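Local coordinates for protein (S)-ureidoglycine--glyoxylate transaminase (Bacillus subtilis, PDB 3ISL) that catalyses the pyridoxal-phosphate-dependent transfer of an amino group from (S)-ureidoglycine to glyoxylate, giving oxalurate and glycine in purine breakdown, at residues V184-T196 with G205-D217. Residues are numbered along the deposited sequence; the frame is centred on the assembly and turned at random.
Sequences VDEWKIDAAIGGT and GMAPITYNERVAD
An antiparallel pair in the seven-stranded mixed sheet of this class-V aminotransferase joins strand 191-193 to strand 206-211, their N-to-C directions 173° apart. Between the strands the register is fixed by three backbone bonds: A192 N to T210 O at 2.8 Å, T210 N to A192 O, and G194 N to P208 O at 2.7 Å. Next along the chain, G195 lies near the bound pyridoxal phosphate. A192 and T210 thus form a hydrogen-bonded pair, flanked by the non-hydrogen-bonded pairs A191-Y211 and I193-I209. On the face carrying the isoleucines, I193 CG1 meets I209 CG2 at 4.0 Å, the two side chains lying side by side and pointing the same way, while helix 71-82 covers A191 and I193.

Beyond the strands, D190 ties the sheet to the start of helix 213-220. Its backbone O accepts from N212 N at 3.1 Å, carrying the ladder past Y211. N212 is the helix N-cap: with CG between backbone N and carbonyl carbon (chi1 61°), its OD1 accepts from V215 N, while ND2 reaches D190 OD1 at 2.9 Å, on that oxygen's anti lone pair. R214 NH2 forms a salt bridge to D190 OD2 at 2.7 Å, the guanidinium standing 68° from the carboxylate plane; F169 N also donates to OD2, and R163 bridges to OD1. Replacing N212 with an alanine would probably leave V215 N without its capping acceptor and D190 OD1 short of one donor.

Two arginines and two N-H donors around one buried carboxylate would be expected to stabilise its charged form, coupling the helix start to strand 168-172.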
# COMPACT_ATOMS: atom_id res chain seq x y z
N VAL A 184 0.14 -24.27 5.11
CA VAL A 184 -0.30 -23.78 6.38
C VAL A 184 -1.14 -24.73 7.22
O VAL A 184 -0.94 -24.75 8.45
CB VAL A 184 -0.78 -22.25 6.47
CG1 VAL A 184 -0.07 -21.25 5.50
CG2 VAL A 184 -2.27 -22.08 6.74
N ASP A 185 -2.09 -25.46 6.63
CA ASP A 185 -2.82 -26.46 7.44
C ASP A 185 -1.93 -27.58 7.94
O ASP A 185 -1.90 -27.85 9.16
CB ASP A 185 -4.07 -27.01 6.74
CG ASP A 185 -5.15 -25.93 6.63
OD1 ASP A 185 -4.90 -24.81 7.12
OD2 ASP A 185 -6.20 -26.16 6.04
N GLU A 186 -1.18 -28.17 7.02
CA GLU A 186 -0.34 -29.30 7.38
C GLU A 186 0.71 -28.96 8.44
O GLU A 186 1.06 -29.82 9.24
CB GLU A 186 0.37 -29.87 6.15
CG GLU A 186 -0.39 -31.03 5.60
CD GLU A 186 0.34 -31.77 4.46
OE1 GLU A 186 -0.26 -31.80 3.34
OE2 GLU A 186 1.50 -32.27 4.68
N TRP A 187 1.22 -27.73 8.44
CA TRP A 187 2.31 -27.39 9.34
C TRP A 187 1.79 -26.70 10.60
O TRP A 187 2.58 -26.22 11.40
CB TRP A 187 3.35 -26.53 8.61
CG TRP A 187 4.02 -27.24 7.50
CD1 TRP A 187 4.02 -28.59 7.24
CD2 TRP A 187 4.85 -26.64 6.49
NE1 TRP A 187 4.79 -28.86 6.15
CE2 TRP A 187 5.32 -27.69 5.67
CE3 TRP A 187 5.23 -25.33 6.21
CZ2 TRP A 187 6.15 -27.46 4.53
CZ3 TRP A 187 6.07 -25.10 5.09
CH2 TRP A 187 6.53 -26.18 4.28
N LYS A 188 0.46 -26.63 10.74
CA LYS A 188 -0.19 -26.08 11.89
C LYS A 188 0.29 -24.65 12.09
O LYS A 188 0.61 -24.22 13.21
CB LYS A 188 0.11 -26.92 13.17
CG LYS A 188 -0.24 -28.44 13.10
CD LYS A 188 -1.68 -28.75 12.76
CE LYS A 188 -2.14 -30.08 13.39
NZ LYS A 188 -1.18 -31.15 13.06
N ILE A 189 0.36 -23.92 11.00
CA ILE A 189 0.58 -22.48 11.04
C ILE A 189 -0.76 -21.80 11.30
O ILE A 189 -1.78 -22.07 10.60
CB ILE A 189 1.22 -21.98 9.71
CG1 ILE A 189 2.59 -22.65 9.51
CG2 ILE A 189 1.23 -20.42 9.61
CD1 ILE A 189 3.28 -22.28 8.09
N ASP A 190 -0.76 -20.93 12.30
CA ASP A 190 -1.95 -20.19 12.67
C ASP A 190 -2.18 -18.91 11.86
O ASP A 190 -3.33 -18.54 11.59
CB ASP A 190 -1.93 -19.89 14.18
CG ASP A 190 -1.85 -21.14 15.03
OD1 ASP A 190 -2.87 -21.89 15.03
OD2 ASP A 190 -0.79 -21.36 15.71
N ALA A 191 -1.11 -18.21 11.53
CA ALA A 191 -1.18 -17.10 10.63
C ALA A 191 0.05 -17.08 9.77
O ALA A 191 1.19 -17.37 10.26
CB ALA A 191 -1.35 -15.73 11.41
N ALA A 192 -0.14 -16.76 8.46
CA ALA A 192 0.98 -16.69 7.51
C ALA A 192 0.80 -15.39 6.74
O ALA A 192 -0.29 -15.04 6.40
CB ALA A 192 1.00 -17.86 6.52
N ILE A 193 1.91 -14.72 6.43
CA ILE A 193 1.81 -13.53 5.65
C ILE A 193 2.72 -13.71 4.49
O ILE A 193 3.89 -14.10 4.63
CB ILE A 193 2.32 -12.28 6.46
CG1 ILE A 193 1.58 -12.12 7.81
CG2 ILE A 193 2.34 -11.04 5.54
CD1 ILE A 193 2.40 -12.64 9.12
N GLY A 194 2.20 -13.39 3.32
CA GLY A 194 3.02 -13.40 2.09
C GLY A 194 3.38 -12.02 1.63
O GLY A 194 2.96 -11.02 2.22
N GLY A 195 4.16 -11.95 0.56
CA GLY A 195 4.35 -10.70 -0.19
C GLY A 195 4.18 -10.95 -1.66
O GLY A 195 4.08 -12.10 -2.12
N THR A 196 4.08 -9.90 -2.45
CA THR A 196 3.74 -10.06 -3.86
C THR A 196 4.94 -10.02 -4.82
O THR A 196 4.88 -10.65 -5.89
CB THR A 196 2.78 -8.93 -4.29
OG1 THR A 196 3.19 -7.70 -3.67
CG2 THR A 196 1.38 -9.22 -3.80
N GLY A 205 3.83 -3.90 -2.84
CA GLY A 205 2.76 -3.05 -2.33
C GLY A 205 1.44 -3.72 -1.99
O GLY A 205 0.41 -3.04 -1.80
N MET A 206 1.45 -5.06 -1.84
CA MET A 206 0.33 -5.70 -1.13
C MET A 206 0.85 -6.90 -0.42
O MET A 206 1.93 -7.40 -0.80
CB MET A 206 -0.85 -6.04 -2.05
CG MET A 206 -2.13 -5.14 -1.88
SD MET A 206 -3.20 -5.99 -3.03
CE MET A 206 -4.87 -5.40 -2.75
N ALA A 207 0.12 -7.30 0.65
CA ALA A 207 0.56 -8.37 1.50
C ALA A 207 -0.62 -9.35 1.76
O ALA A 207 -1.48 -9.08 2.57
CB ALA A 207 1.09 -7.79 2.81
N PRO A 208 -0.66 -10.46 1.05
CA PRO A 208 -1.67 -11.53 1.28
C PRO A 208 -1.44 -12.19 2.64
O PRO A 208 -0.30 -12.56 2.97
CB PRO A 208 -1.38 -12.58 0.19
CG PRO A 208 -0.44 -11.95 -0.76
CD PRO A 208 0.26 -10.78 -0.05
N ILE A 209 -2.52 -12.34 3.39
CA ILE A 209 -2.43 -12.95 4.72
C ILE A 209 -3.43 -14.04 4.81
O ILE A 209 -4.43 -14.00 4.10
CB ILE A 209 -2.64 -11.95 5.89
CG1 ILE A 209 -4.04 -11.37 5.88
CG2 ILE A 209 -1.62 -10.82 5.85
CD1 ILE A 209 -4.34 -10.41 7.12
N THR A 210 -3.18 -14.99 5.69
CA THR A 210 -4.17 -15.94 6.04
C THR A 210 -4.04 -16.28 7.52
O THR A 210 -2.92 -16.29 8.10
CB THR A 210 -4.09 -17.25 5.15
OG1 THR A 210 -5.24 -18.06 5.34
CG2 THR A 210 -2.85 -18.06 5.41
N TYR A 211 -5.17 -16.64 8.12
CA TYR A 211 -5.17 -17.11 9.49
C TYR A 211 -6.45 -17.89 9.82
O TYR A 211 -7.42 -17.81 9.10
CB TYR A 211 -4.96 -15.94 10.44
CG TYR A 211 -6.00 -14.86 10.34
CD1 TYR A 211 -7.23 -14.94 11.03
CD2 TYR A 211 -5.76 -13.73 9.57
CE1 TYR A 211 -8.18 -13.87 10.95
CE2 TYR A 211 -6.68 -12.70 9.49
CZ TYR A 211 -7.88 -12.79 10.15
OH TYR A 211 -8.72 -11.74 10.02
N ASN A 212 -6.37 -18.68 10.91
CA ASN A 212 -7.43 -19.63 11.35
C ASN A 212 -8.29 -19.04 12.45
O ASN A 212 -8.18 -17.86 12.78
CB ASN A 212 -6.82 -21.01 11.79
CG ASN A 212 -5.82 -20.91 12.98
OD1 ASN A 212 -5.71 -19.90 13.65
ND2 ASN A 212 -5.11 -22.00 13.22
N GLU A 213 -9.18 -19.88 13.00
CA GLU A 213 -10.18 -19.51 14.02
C GLU A 213 -9.49 -19.24 15.38
O GLU A 213 -9.91 -18.34 16.11
CB GLU A 213 -11.26 -20.61 14.10
CG GLU A 213 -11.91 -20.81 15.49
CD GLU A 213 -13.17 -21.80 15.55
OE1 GLU A 213 -14.22 -21.37 16.10
OE2 GLU A 213 -13.11 -22.97 15.07
N ARG A 214 -8.39 -19.96 15.67
CA ARG A 214 -7.54 -19.60 16.84
C ARG A 214 -7.11 -18.13 16.79
O ARG A 214 -7.30 -17.40 17.76
CB ARG A 214 -6.30 -20.50 16.98
CG ARG A 214 -6.63 -21.99 17.18
CD ARG A 214 -5.73 -22.64 18.26
NE ARG A 214 -4.40 -22.69 17.75
CZ ARG A 214 -3.29 -22.45 18.41
NH1 ARG A 214 -3.28 -22.21 19.69
NH2 ARG A 214 -2.15 -22.50 17.73
N VAL A 215 -6.56 -17.72 15.64
CA VAL A 215 -6.19 -16.29 15.41
C VAL A 215 -7.41 -15.35 15.43
O VAL A 215 -7.38 -14.30 16.09
CB VAL A 215 -5.32 -16.05 14.17
CG1 VAL A 215 -4.93 -14.56 14.06
CG2 VAL A 215 -4.06 -16.86 14.29
N ALA A 216 -8.49 -15.76 14.78
CA ALA A 216 -9.67 -14.89 14.64
C ALA A 216 -10.33 -14.65 16.01
O ALA A 216 -10.69 -13.52 16.32
CB ALA A 216 -10.70 -15.45 13.57
N ASP A 217 -10.45 -15.68 16.85
CA ASP A 217 -11.02 -15.46 18.20
C ASP A 217 -10.22 -14.47 19.08
O ASP A 217 -10.82 -13.71 19.85
CB ASP A 217 -11.22 -16.79 18.93
CG ASP A 217 -12.22 -17.68 18.22
OD1 ASP A 217 -12.28 -18.86 18.53
OD2 ASP A 217 -12.90 -17.20 17.28